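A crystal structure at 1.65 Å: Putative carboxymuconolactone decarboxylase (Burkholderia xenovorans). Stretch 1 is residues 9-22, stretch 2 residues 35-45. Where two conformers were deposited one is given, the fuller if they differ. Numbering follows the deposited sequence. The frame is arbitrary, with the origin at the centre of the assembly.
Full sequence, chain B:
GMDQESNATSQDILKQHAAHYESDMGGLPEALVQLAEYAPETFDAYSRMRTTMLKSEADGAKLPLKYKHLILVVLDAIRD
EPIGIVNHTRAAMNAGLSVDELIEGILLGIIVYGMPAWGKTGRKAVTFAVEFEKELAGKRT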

# COMPACT_ATOMS: atom_id res chain seq x y z
N THR B 9 -35.86 0.15 10.01
CA THR B 9 -34.77 1.17 10.04
C THR B 9 -33.46 0.59 9.42
O THR B 9 -33.46 0.19 8.24
CB THR B 9 -34.54 1.68 11.51
N SER B 10 -32.37 0.57 10.19
CA SER B 10 -31.32 -0.43 9.96
C SER B 10 -31.94 -1.84 9.95
O SER B 10 -31.47 -2.73 9.24
CB SER B 10 -30.22 -0.39 11.05
OG SER B 10 -29.58 0.87 11.19
N GLN B 11 -32.98 -2.03 10.78
CA GLN B 11 -33.68 -3.31 10.93
C GLN B 11 -34.23 -3.86 9.60
O GLN B 11 -34.08 -5.06 9.32
CB GLN B 11 -34.81 -3.20 11.96
N ASP B 12 -34.85 -2.98 8.80
CA ASP B 12 -35.45 -3.39 7.52
C ASP B 12 -34.38 -3.70 6.47
O ASP B 12 -34.50 -4.68 5.71
CB ASP B 12 -36.43 -2.33 6.98
N ILE B 13 -33.33 -2.88 6.43
CA ILE B 13 -32.21 -3.12 5.50
C ILE B 13 -31.45 -4.42 5.84
O ILE B 13 -31.06 -5.18 4.94
CB ILE B 13 -31.25 -1.90 5.44
CG1 ILE B 13 -31.97 -0.72 4.76
CG2 ILE B 13 -29.94 -2.25 4.69
CD1 ILE B 13 -31.22 0.60 4.86
N LEU B 14 -31.27 -4.70 7.14
CA LEU B 14 -30.68 -5.97 7.58
C LEU B 14 -31.52 -7.16 7.14
O LEU B 14 -30.99 -8.16 6.64
CB LEU B 14 -30.49 -5.97 9.10
CG LEU B 14 -29.24 -5.20 9.55
CD1 LEU B 14 -29.43 -4.65 10.95
CD2 LEU B 14 -28.00 -6.08 9.44
N LYS B 15 -32.83 -7.04 7.32
CA LYS B 15 -33.76 -8.08 6.88
C LYS B 15 -33.62 -8.32 5.37
O LYS B 15 -33.60 -9.48 4.91
CB LYS B 15 -35.23 -7.74 7.27
N GLN B 16 -33.49 -7.24 4.60
CA GLN B 16 -33.33 -7.33 3.14
C GLN B 16 -32.15 -8.21 2.68
O GLN B 16 -32.22 -8.87 1.64
CB GLN B 16 -33.15 -5.94 2.53
CG GLN B 16 -34.37 -5.35 1.87
CD GLN B 16 -34.04 -4.11 1.05
OE1 GLN B 16 -32.89 -3.92 0.58
NE2 GLN B 16 -35.04 -3.26 0.86
N HIS B 17 -31.06 -8.18 3.44
CA HIS B 17 -29.82 -8.80 2.97
C HIS B 17 -29.41 -9.99 3.80
O HIS B 17 -28.38 -10.59 3.53
CB HIS B 17 -28.72 -7.75 2.97
CG HIS B 17 -28.98 -6.62 2.03
ND1 HIS B 17 -29.00 -6.79 0.66
CD2 HIS B 17 -29.24 -5.31 2.25
CE1 HIS B 17 -29.24 -5.63 0.07
NE2 HIS B 17 -29.38 -4.71 1.02
N ALA B 18 -30.23 -10.36 4.78
CA ALA B 18 -29.85 -11.43 5.70
C ALA B 18 -29.64 -12.78 4.98
O ALA B 18 -28.68 -13.52 5.29
CB ALA B 18 -30.89 -11.58 6.83
N ALA B 19 -30.50 -13.09 4.01
CA ALA B 19 -30.40 -14.35 3.25
C ALA B 19 -29.08 -14.44 2.45
O ALA B 19 -28.46 -15.51 2.35
CB ALA B 19 -31.60 -14.51 2.33
N HIS B 20 -28.66 -13.31 1.89
CA HIS B 20 -27.38 -13.23 1.19
C HIS B 20 -26.21 -13.58 2.11
O HIS B 20 -25.37 -14.43 1.77
CB HIS B 20 -27.16 -11.83 0.57
CG HIS B 20 -25.75 -11.61 0.10
ND1 HIS B 20 -25.18 -12.33 -0.93
CD2 HIS B 20 -24.78 -10.78 0.55
CE1 HIS B 20 -23.93 -11.94 -1.10
NE2 HIS B 20 -23.66 -10.99 -0.22
N TYR B 21 -26.13 -12.92 3.27
CA TYR B 21 -25.00 -13.12 4.17
C TYR B 21 -25.01 -14.51 4.82
O TYR B 21 -23.94 -15.10 5.01
CB TYR B 21 -24.91 -12.00 5.20
CG TYR B 21 -24.49 -10.67 4.60
CD1 TYR B 21 -23.17 -10.48 4.19
CD2 TYR B 21 -25.39 -9.61 4.43
CE1 TYR B 21 -22.77 -9.30 3.64
CE2 TYR B 21 -24.99 -8.40 3.88
CZ TYR B 21 -23.65 -8.25 3.49
OH TYR B 21 -23.14 -7.07 2.92
N GLU B 22 -26.19 -15.04 5.14
CA GLU B 22 -26.22 -16.38 5.70
C GLU B 22 -25.75 -17.40 4.67
O GLU B 22 -24.96 -18.29 4.98
CB GLU B 22 -27.62 -16.74 6.21
CG GLU B 22 -28.08 -15.90 7.41
CD GLU B 22 -27.26 -16.11 8.68
OE1 GLU B 22 -26.53 -17.12 8.78
OE2 GLU B 22 -27.37 -15.27 9.59
N LEU B 35 -21.51 -1.12 10.33
CA LEU B 35 -21.87 -0.31 9.15
C LEU B 35 -23.40 -0.19 9.04
O LEU B 35 -23.91 0.88 8.75
CB LEU B 35 -21.38 -0.91 7.86
CG LEU B 35 -21.45 0.04 6.63
CD1 LEU B 35 -20.39 1.14 6.74
CD2 LEU B 35 -21.28 -0.77 5.32
N ALA B 36 -24.10 -1.30 9.25
CA ALA B 36 -25.56 -1.28 9.20
C ALA B 36 -26.13 -0.33 10.24
O ALA B 36 -27.07 0.41 9.96
CB ALA B 36 -26.14 -2.69 9.40
N GLU B 37 -25.54 -0.35 11.44
CA GLU B 37 -26.00 0.54 12.50
C GLU B 37 -25.82 2.02 12.18
O GLU B 37 -26.76 2.81 12.29
CB GLU B 37 -25.29 0.20 13.81
CG GLU B 37 -25.60 1.16 14.94
CD GLU B 37 -25.12 0.67 16.30
OE1 GLU B 37 -24.16 -0.17 16.34
OE2 GLU B 37 -25.71 1.14 17.32
N TYR B 38 -24.62 2.39 11.76
CA TYR B 38 -24.22 3.78 11.62
C TYR B 38 -24.38 4.40 10.25
O TYR B 38 -24.36 5.64 10.13
CB TYR B 38 -22.75 3.89 12.04
CG TYR B 38 -22.57 3.70 13.52
CD1 TYR B 38 -23.15 4.56 14.41
CD2 TYR B 38 -21.79 2.67 14.01
CE1 TYR B 38 -22.99 4.40 15.79
CE2 TYR B 38 -21.62 2.50 15.37
CZ TYR B 38 -22.21 3.36 16.25
OH TYR B 38 -22.04 3.20 17.60
N ALA B 39 -24.51 3.56 9.23
CA ALA B 39 -24.53 3.99 7.84
C ALA B 39 -25.47 3.03 7.08
O ALA B 39 -25.03 2.31 6.17
CB ALA B 39 -23.12 3.97 7.25
N PRO B 40 -26.76 2.98 7.47
CA PRO B 40 -27.62 1.93 6.88
C PRO B 40 -27.85 2.05 5.34
O PRO B 40 -27.94 1.01 4.64
CB PRO B 40 -28.93 2.07 7.66
CG PRO B 40 -28.92 3.45 8.16
CD PRO B 40 -27.51 3.82 8.43
N GLU B 41 -27.89 3.28 4.82
CA GLU B 41 -27.98 3.47 3.37
C GLU B 41 -26.74 2.99 2.64
O GLU B 41 -26.82 2.43 1.56
CB GLU B 41 -28.24 4.92 2.98
CG GLU B 41 -29.50 5.51 3.52
CD GLU B 41 -29.79 6.94 3.01
OE1 GLU B 41 -28.86 7.71 2.63
OE2 GLU B 41 -30.98 7.30 2.99
N THR B 42 -25.56 3.23 3.23
CA THR B 42 -24.30 2.68 2.68
C THR B 42 -24.26 1.17 2.76
O THR B 42 -23.89 0.51 1.80
CB THR B 42 -23.02 3.34 3.31
OG1 THR B 42 -22.88 4.66 2.77
CG2 THR B 42 -21.72 2.51 3.02
N PHE B 43 -24.69 0.61 3.89
CA PHE B 43 -24.73 -0.83 4.06
C PHE B 43 -25.66 -1.45 3.00
O PHE B 43 -25.32 -2.46 2.42
CB PHE B 43 -25.18 -1.20 5.49
CG PHE B 43 -25.49 -2.67 5.67
CD1 PHE B 43 -24.48 -3.61 5.78
CD2 PHE B 43 -26.82 -3.11 5.74
CE1 PHE B 43 -24.76 -4.95 5.92
CE2 PHE B 43 -27.11 -4.45 5.88
CZ PHE B 43 -26.09 -5.38 5.97
N ASP B 44 -26.81 -0.82 2.72
CA ASP B 44 -27.78 -1.35 1.75
C ASP B 44 -27.15 -1.38 0.35
O ASP B 44 -27.15 -2.42 -0.29
CB ASP B 44 -29.10 -0.55 1.76
CG ASP B 44 -30.17 -1.15 0.84
OD1 ASP B 44 -30.32 -2.40 0.76
OD2 ASP B 44 -30.88 -0.35 0.22
N ALA B 45 -26.58 -0.26 -0.11
CA ALA B 45 -26.00 -0.17 -1.46
C ALA B 45 -24.82 -1.14 -1.62
O ALA B 45 -24.74 -1.88 -2.59
CB ALA B 45 -25.57 1.24 -1.79

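Two helical segments of one chain pack side by side, helix 10-22 and helix 40-45 running nearly parallel (12° between their N-to-C directions, axes 9.7 Å apart at closest approach); the two stretches bury 510 Å² between them, both sides summed. Leu35 ends too far away to take part. Ala36 makes the first contact: its carbonyl O, near the end of helix 35-38, accepts a hydrogen bond from Ser10 OG (2.8 Å), while its methyl CB lies 3.9 Å from Leu14 CD2. Glu37 and Tyr38 point their CA-to-CB bonds away, as does Ala39, the residue that leaves helical geometry and occupies the N-cap position of the next helix. Pro40 turns back toward stretch 1. Pro40 CA is 5.4 Å from Ser10 CA, and Pro40 CB lies 3.8 Å from Ser10 OG and 3.9 Å from Ile13 CD1; the same Ile13 CD1 approaches Pro40 O at 3.3 Å. Glu41 is marginal and Thr42 out of reach. Phe43 has the largest covered area, 90 Å². Although its CA-to-CB bond runs sideways, a t rotamer (chi1 169°) carries the ring into a hole formed by Ile13, Leu14, His17 and Tyr21. Ile13 CG2 abuts the ring edge, 3.4 Å from Phe43 CD2; Leu14 CD2 lies 4.0 Å from Phe43 CE2. His17 directs its edge toward the Phe43 face, with planes at 90° and centroids 6.0 Å apart. The Tyr21 ring is nearly parallel to that of Phe43 (19°) but slid aside, so overlap is slight and Tyr21 CE2 to Phe43 CZ is 3.8 Å. Asp44, also in a t rotamer, brings its carboxylate to the edge of the imidazole: His17 NE2 donates to Asp44 OD1 at 2.5 Å, a short hydrogen bond with a 160° N-H...O angle. Beside it, Asp44 CB packs 3.5 Å from Ile13 CG2. Ala45 points away, ending the contact.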